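Local coordinates for cytosol aminopeptidase (Coxiella burnetii, PDB 3IJ3), which probably works as a manganese-dependent metalloaminopeptidase of the M17 family, cleaving residues from the N termini of peptides, at residues 384-389 and 444-449; 398-403 and 426-431. All blocks are in the same frame, centred on the assembly; numbering follows the deposited sequence.

Contact 1: residues 384-389 and 444-449; sequences QALIDA and PWAHFD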
loop_
_atom_site.group_PDB
_atom_site.type_symbol
_atom_site.label_atom_id
_atom_site.label_comp_id
_atom_site.label_asym_id
_atom_site.label_seq_id
_atom_site.Cartn_x
_atom_site.Cartn_y
_atom_site.Cartn_z
ATOM N N GLN A 384 10.133 10.996 39.303
ATOM C CA GLN A 384 9.496 12.183 39.876
ATOM C C GLN A 384 10.459 13.364 39.933
ATOM O O GLN A 384 10.067 14.492 39.646
ATOM C CB GLN A 384 8.928 11.882 41.265
ATOM C CG GLN A 384 7.810 10.814 41.283
ATOM C CD GLN A 384 6.572 11.223 40.524
ATOM O OE1 GLN A 384 5.823 10.366 40.044
ATOM N NE2 GLN A 384 6.344 12.528 40.401
ATOM N N ALA A 385 11.724 13.098 40.264
ATOM C CA ALA A 385 12.732 14.163 40.357
ATOM C C ALA A 385 12.997 14.776 38.974
ATOM O O ALA A 385 13.165 15.992 38.836
ATOM C CB ALA A 385 14.028 13.620 40.992
ATOM N N LEU A 386 12.989 13.932 37.945
ATOM C CA LEU A 386 13.199 14.410 36.561
ATOM C C LEU A 386 11.977 15.204 36.091
ATOM O O LEU A 386 12.119 16.207 35.363
ATOM C CB LEU A 386 13.525 13.247 35.622
ATOM C CG LEU A 386 14.942 12.668 35.757
ATOM C CD1 LEU A 386 15.123 11.247 35.152
ATOM C CD2 LEU A 386 15.936 13.660 35.178
ATOM N N ILE A 387 10.780 14.750 36.489
ATOM C CA ILE A 387 9.556 15.478 36.174
ATOM C C ILE A 387 9.611 16.868 36.832
ATOM O O ILE A 387 9.303 17.863 36.181
ATOM C CB ILE A 387 8.290 14.699 36.576
ATOM C CG1 ILE A 387 8.085 13.512 35.606
ATOM C CG2 ILE A 387 7.054 15.629 36.551
ATOM C CD1 ILE A 387 7.138 12.449 36.127
ATOM N N ASP A 388 9.995 16.922 38.108
ATOM C CA ASP A 388 10.150 18.211 38.825
ATOM C C ASP A 388 11.146 19.127 38.106
ATOM O O ASP A 388 10.893 20.332 37.933
ATOM C CB ASP A 388 10.641 17.988 40.260
ATOM C CG ASP A 388 9.576 17.377 41.173
ATOM O OD1 ASP A 388 8.388 17.385 40.793
ATOM O OD2 ASP A 388 9.946 16.913 42.293
ATOM N N ALA A 389 12.281 18.551 37.693
ATOM C CA ALA A 389 13.314 19.302 36.967
ATOM C C ALA A 389 12.768 19.847 35.645
ATOM O O ALA A 389 13.116 20.953 35.233
ATOM C CB ALA A 389 14.569 18.405 36.716
ATOM N N PRO A 444 19.451 2.695 39.682
ATOM C CA PRO A 444 18.542 3.750 39.171
ATOM C C PRO A 444 18.842 4.023 37.701
ATOM O O PRO A 444 19.988 4.308 37.342
ATOM C CB PRO A 444 18.870 4.954 40.061
ATOM C CG PRO A 444 19.406 4.359 41.281
ATOM C CD PRO A 444 20.206 3.178 40.848
ATOM N N TRP A 445 17.820 3.895 36.868
ATOM C CA TRP A 445 17.973 4.027 35.405
ATOM C C TRP A 445 16.830 4.797 34.757
ATOM O O TRP A 445 15.646 4.496 34.992
ATOM C CB TRP A 445 18.088 2.602 34.807
ATOM C CG TRP A 445 17.891 2.514 33.329
ATOM C CD1 TRP A 445 18.664 3.080 32.345
ATOM C CD2 TRP A 445 16.857 1.779 32.654
ATOM N NE1 TRP A 445 18.147 2.765 31.088
ATOM C CE2 TRP A 445 17.044 1.962 31.260
ATOM C CE3 TRP A 445 15.783 0.990 33.091
ATOM C CZ2 TRP A 445 16.199 1.386 30.308
ATOM C CZ3 TRP A 445 14.924 0.420 32.111
ATOM C CH2 TRP A 445 15.151 0.637 30.749
ATOM N N ALA A 446 17.187 5.780 33.921
ATOM C CA ALA A 446 16.229 6.573 33.178
ATOM C C ALA A 446 16.567 6.415 31.693
ATOM O O ALA A 446 17.748 6.439 31.309
ATOM C CB ALA A 446 16.282 8.084 33.575
ATOM N N HIS A 447 15.534 6.216 30.891
ATOM C CA HIS A 447 15.648 6.070 29.437
ATOM C C HIS A 447 14.789 7.137 28.793
ATOM O O HIS A 447 13.586 7.245 29.085
ATOM C CB HIS A 447 15.174 4.676 29.036
ATOM C CG HIS A 447 14.811 4.532 27.591
ATOM N ND1 HIS A 447 15.749 4.475 26.583
ATOM C CD2 HIS A 447 13.609 4.348 26.995
ATOM C CE1 HIS A 447 15.133 4.346 25.425
ATOM N NE2 HIS A 447 13.838 4.234 25.648
ATOM N N PHE A 448 15.405 7.904 27.896
ATOM C CA PHE A 448 14.742 8.948 27.180
ATOM C C PHE A 448 14.593 8.595 25.702
ATOM O O PHE A 448 15.600 8.242 25.028
ATOM C CB PHE A 448 15.515 10.274 27.252
ATOM C CG PHE A 448 15.407 10.957 28.561
ATOM C CD1 PHE A 448 14.376 11.846 28.797
ATOM C CD2 PHE A 448 16.321 10.720 29.563
ATOM C CE1 PHE A 448 14.269 12.480 30.027
ATOM C CE2 PHE A 448 16.215 11.365 30.799
ATOM C CZ PHE A 448 15.197 12.229 31.021
ATOM N N ASP A 449 13.358 8.639 25.217
ATOM C CA ASP A 449 13.066 8.462 23.788
ATOM C C ASP A 449 12.820 9.878 23.300
ATOM O O ASP A 449 11.913 10.581 23.798
ATOM C CB ASP A 449 11.850 7.591 23.536
ATOM C CG ASP A 449 12.118 6.139 23.794
ATOM O OD1 ASP A 449 13.256 5.713 23.549
ATOM O OD2 ASP A 449 11.177 5.424 24.231
#

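Contact 2: residues 398-403 and 426-431; sequences WRLPLF and AGAITA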
loop_
_atom_site.group_PDB
_atom_site.type_symbol
_atom_site.label_atom_id
_atom_site.label_comp_id
_atom_site.label_asym_id
_atom_site.label_seq_id
_atom_site.Cartn_x
_atom_site.Cartn_y
_atom_site.Cartn_z
ATOM N N TRP A 398 7.722 13.773 29.534
ATOM C CA TRP A 398 6.543 13.117 30.059
ATOM C C TRP A 398 6.862 11.667 30.306
ATOM O O TRP A 398 7.418 10.996 29.448
ATOM C CB TRP A 398 5.357 13.248 29.078
ATOM C CG TRP A 398 4.042 12.869 29.709
ATOM C CD1 TRP A 398 3.402 11.635 29.664
ATOM C CD2 TRP A 398 3.243 13.697 30.534
ATOM N NE1 TRP A 398 2.266 11.687 30.406
ATOM C CE2 TRP A 398 2.136 12.932 30.952
ATOM C CE3 TRP A 398 3.350 15.026 30.969
ATOM C CZ2 TRP A 398 1.130 13.459 31.755
ATOM C CZ3 TRP A 398 2.353 15.541 31.785
ATOM C CH2 TRP A 398 1.262 14.759 32.167
ATOM N N ARG A 399 6.436 11.158 31.456
ATOM C CA ARG A 399 6.732 9.767 31.792
ATOM C C ARG A 399 5.762 8.779 31.121
ATOM O O ARG A 399 4.528 9.006 31.108
ATOM C CB ARG A 399 6.666 9.562 33.298
ATOM C CG ARG A 399 7.254 8.217 33.747
ATOM C CD ARG A 399 7.019 7.920 35.229
ATOM N NE ARG A 399 7.791 6.758 35.659
ATOM C CZ ARG A 399 7.775 6.278 36.901
ATOM N NH1 ARG A 399 7.027 6.855 37.827
ATOM N NH2 ARG A 399 8.512 5.215 37.210
ATOM N N LEU A 400 6.335 7.705 30.573
ATOM C CA LEU A 400 5.578 6.577 30.031
ATOM C C LEU A 400 5.950 5.372 30.904
ATOM O O LEU A 400 7.007 5.355 31.523
ATOM C CB LEU A 400 5.852 6.339 28.549
ATOM C CG LEU A 400 5.303 7.425 27.606
ATOM C CD1 LEU A 400 5.653 7.040 26.139
ATOM C CD2 LEU A 400 3.812 7.627 27.753
ATOM N N PRO A 401 5.088 4.356 30.938
ATOM C CA PRO A 401 5.309 3.247 31.860
ATOM C C PRO A 401 6.086 2.036 31.383
ATOM O O PRO A 401 6.000 1.645 30.206
ATOM C CB PRO A 401 3.869 2.789 32.145
ATOM C CG PRO A 401 3.183 2.983 30.800
ATOM C CD PRO A 401 3.760 4.273 30.274
ATOM N N LEU A 402 6.823 1.422 32.309
ATOM C CA LEU A 402 7.466 0.131 32.055
ATOM C C LEU A 402 6.369 -0.862 32.496
ATOM O O LEU A 402 6.417 -1.432 33.608
ATOM C CB LEU A 402 8.776 0.001 32.838
ATOM C CG LEU A 402 9.949 0.840 32.370
ATOM C CD1 LEU A 402 11.050 0.950 33.423
ATOM C CD2 LEU A 402 10.513 0.307 31.054
ATOM N N PHE A 403 5.332 -0.998 31.648
ATOM C CA PHE A 403 4.142 -1.799 31.944
ATOM C C PHE A 403 4.475 -3.280 31.794
ATOM O O PHE A 403 4.522 -3.806 30.696
ATOM C CB PHE A 403 2.994 -1.365 31.057
ATOM C CG PHE A 403 1.672 -1.906 31.462
ATOM C CD1 PHE A 403 1.126 -1.581 32.693
ATOM C CD2 PHE A 403 0.931 -2.707 30.606
ATOM C CE1 PHE A 403 -0.105 -2.073 33.073
ATOM C CE2 PHE A 403 -0.307 -3.200 30.985
ATOM C CZ PHE A 403 -0.823 -2.891 32.210
ATOM N N ALA A 426 1.784 0.142 21.335
ATOM C CA ALA A 426 2.716 0.227 22.449
ATOM C C ALA A 426 4.183 0.197 22.050
ATOM O O ALA A 426 4.994 -0.389 22.771
ATOM C CB ALA A 426 2.468 -0.937 23.384
ATOM N N GLY A 427 4.511 0.801 20.927
ATOM C CA GLY A 427 5.868 0.775 20.392
ATOM C C GLY A 427 6.956 1.232 21.322
ATOM O O GLY A 427 7.959 0.538 21.489
ATOM N N ALA A 428 6.721 2.407 21.924
ATOM C CA ALA A 428 7.655 3.044 22.879
ATOM C C ALA A 428 7.813 2.215 24.114
ATOM O O ALA A 428 8.976 1.961 24.565
ATOM C CB ALA A 428 7.184 4.418 23.246
ATOM N N ILE A 429 6.679 1.716 24.640
ATOM C CA ILE A 429 6.772 0.935 25.862
ATOM C C ILE A 429 7.572 -0.301 25.562
ATOM O O ILE A 429 8.421 -0.713 26.348
ATOM C CB ILE A 429 5.409 0.562 26.405
ATOM C CG1 ILE A 429 4.709 1.843 26.873
ATOM C CG2 ILE A 429 5.524 -0.458 27.585
ATOM C CD1 ILE A 429 3.225 1.650 27.176
ATOM N N THR A 430 7.299 -0.900 24.399
ATOM C CA THR A 430 7.975 -2.123 24.014
ATOM C C THR A 430 9.515 -1.974 24.015
ATOM O O THR A 430 10.220 -2.824 24.583
ATOM C CB THR A 430 7.400 -2.640 22.616
ATOM O OG1 THR A 430 5.988 -2.852 22.743
ATOM C CG2 THR A 430 8.074 -3.970 22.234
ATOM N N ALA A 431 10.051 -0.908 23.422
ATOM C CA ALA A 431 11.495 -0.686 23.373
ATOM C C ALA A 431 12.130 -0.538 24.760
ATOM O O ALA A 431 13.208 -1.086 25.059
ATOM C CB ALA A 431 11.830 0.512 22.519
#

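Contact 1: residues 384-389 and 444-449
Leu386, on the helix, reaches the strand at Ala446 and Phe448 with the far end of its side chain. Its CB points toward the strand but stays 6.2 Å from Ala446 CB. At chi1 -74° CG lies beside the backbone N and anti to the carbonyl carbon, which turns the branch toward the strand, and CG carries CD1 and CD2 to the Ala446 and Phe448 side. CD1 does most of the touching: it sits 3.7 Å from Ala446 CB and 4.2 Å from Phe448 CZ, approaching that ring obliquely. Leu386 CD2 comes in at the same ring atom, 4.5 Å from Phe448 CZ. Phe448 turns the far end of its ring toward the helix, and its neighbours on the strand alternate: Trp445 and His447 face the other way, onto helix 427-436, and both hydrogen-bond to Asp356. Leu375 touches all three contact residues, while helix 470-481 adds Tyr476 against Leu386 and Val473 against Phe448. With just 95 Å² buried between the segments, the helix probably owes much of its seat on the sheet to those neighbours. Methyl meets methyl and methyl meets ring, so the contact has no directional bond and rests on dispersion and the exclusion of water.

Contact 2: residues 398-403 and 426-431
A backbone carbonyl set against an aliphatic side chain is what stands out here: Pro401 O lies 3.4 Å from Ile429 CG2 and 3.6 Å from Ile429 CG1, in the fork of the isoleucine. Within its own segment that oxygen also accepts a weak bond from Phe403 N, 3.1 Å away, closing the inverse gamma turn centred on Leu402. Ile429 CG2 lies against this turn, 4.1 Å from Phe403 N. Ile429 CG1 stands beside the backbone N (chi1 -67°), and the extended chain brings CD1 to 3.9 Å from Pro401 CG. The CG2 branch reaches past the carbonyl to Phe403, whose ring leads away from the helix and meets Tyr406 edge-to-face. One step back, Leu400 CD1 touches Ala428 CB at 4.2 Å, and both residues lean on Phe376. The helix start is held locally: Thr430 OG1 gives a 2.7 Å bond to Ala426 O from above its carbonyl plane, and the same oxygen also takes Thr430 N. Trp398 NE1 bonds Arg399 O of the second subunit, Arg399 O in return takes Trp398 NE1 of that subunit, and Leu400 packs on Leu400 of the second subunit, consistent with a local twofold axis. The arrangement belongs to the alpha/beta catalytic domain of M17 peptidases: the start of helix 427-436 packs against the chain just after strand 398-399, which pairs with 374-377 in the central sheet, beside a subunit interface.

In the fold
Coming from the N terminus, the chain leaves strand 374-377, runs through helix 380-393 and turns back into strand 398-399, which pairs parallel with 374-377. Contact 2 closes the following excursion, 22 residues, mostly loop, when helix 427-436 returns to 398-403. Strand 445-454 comes next, antiparallel to 374-377, and contact 1 closes a larger loop of 54 residues with contact 2 nested inside it. The two helices pack on opposite faces of the shared sheet, with strand 374-377 common to both surroundings. Packing joins the contacts directly: Ile387 CD1 lies 4.1 Å from Arg399 CB, and Trp445 touches Leu402.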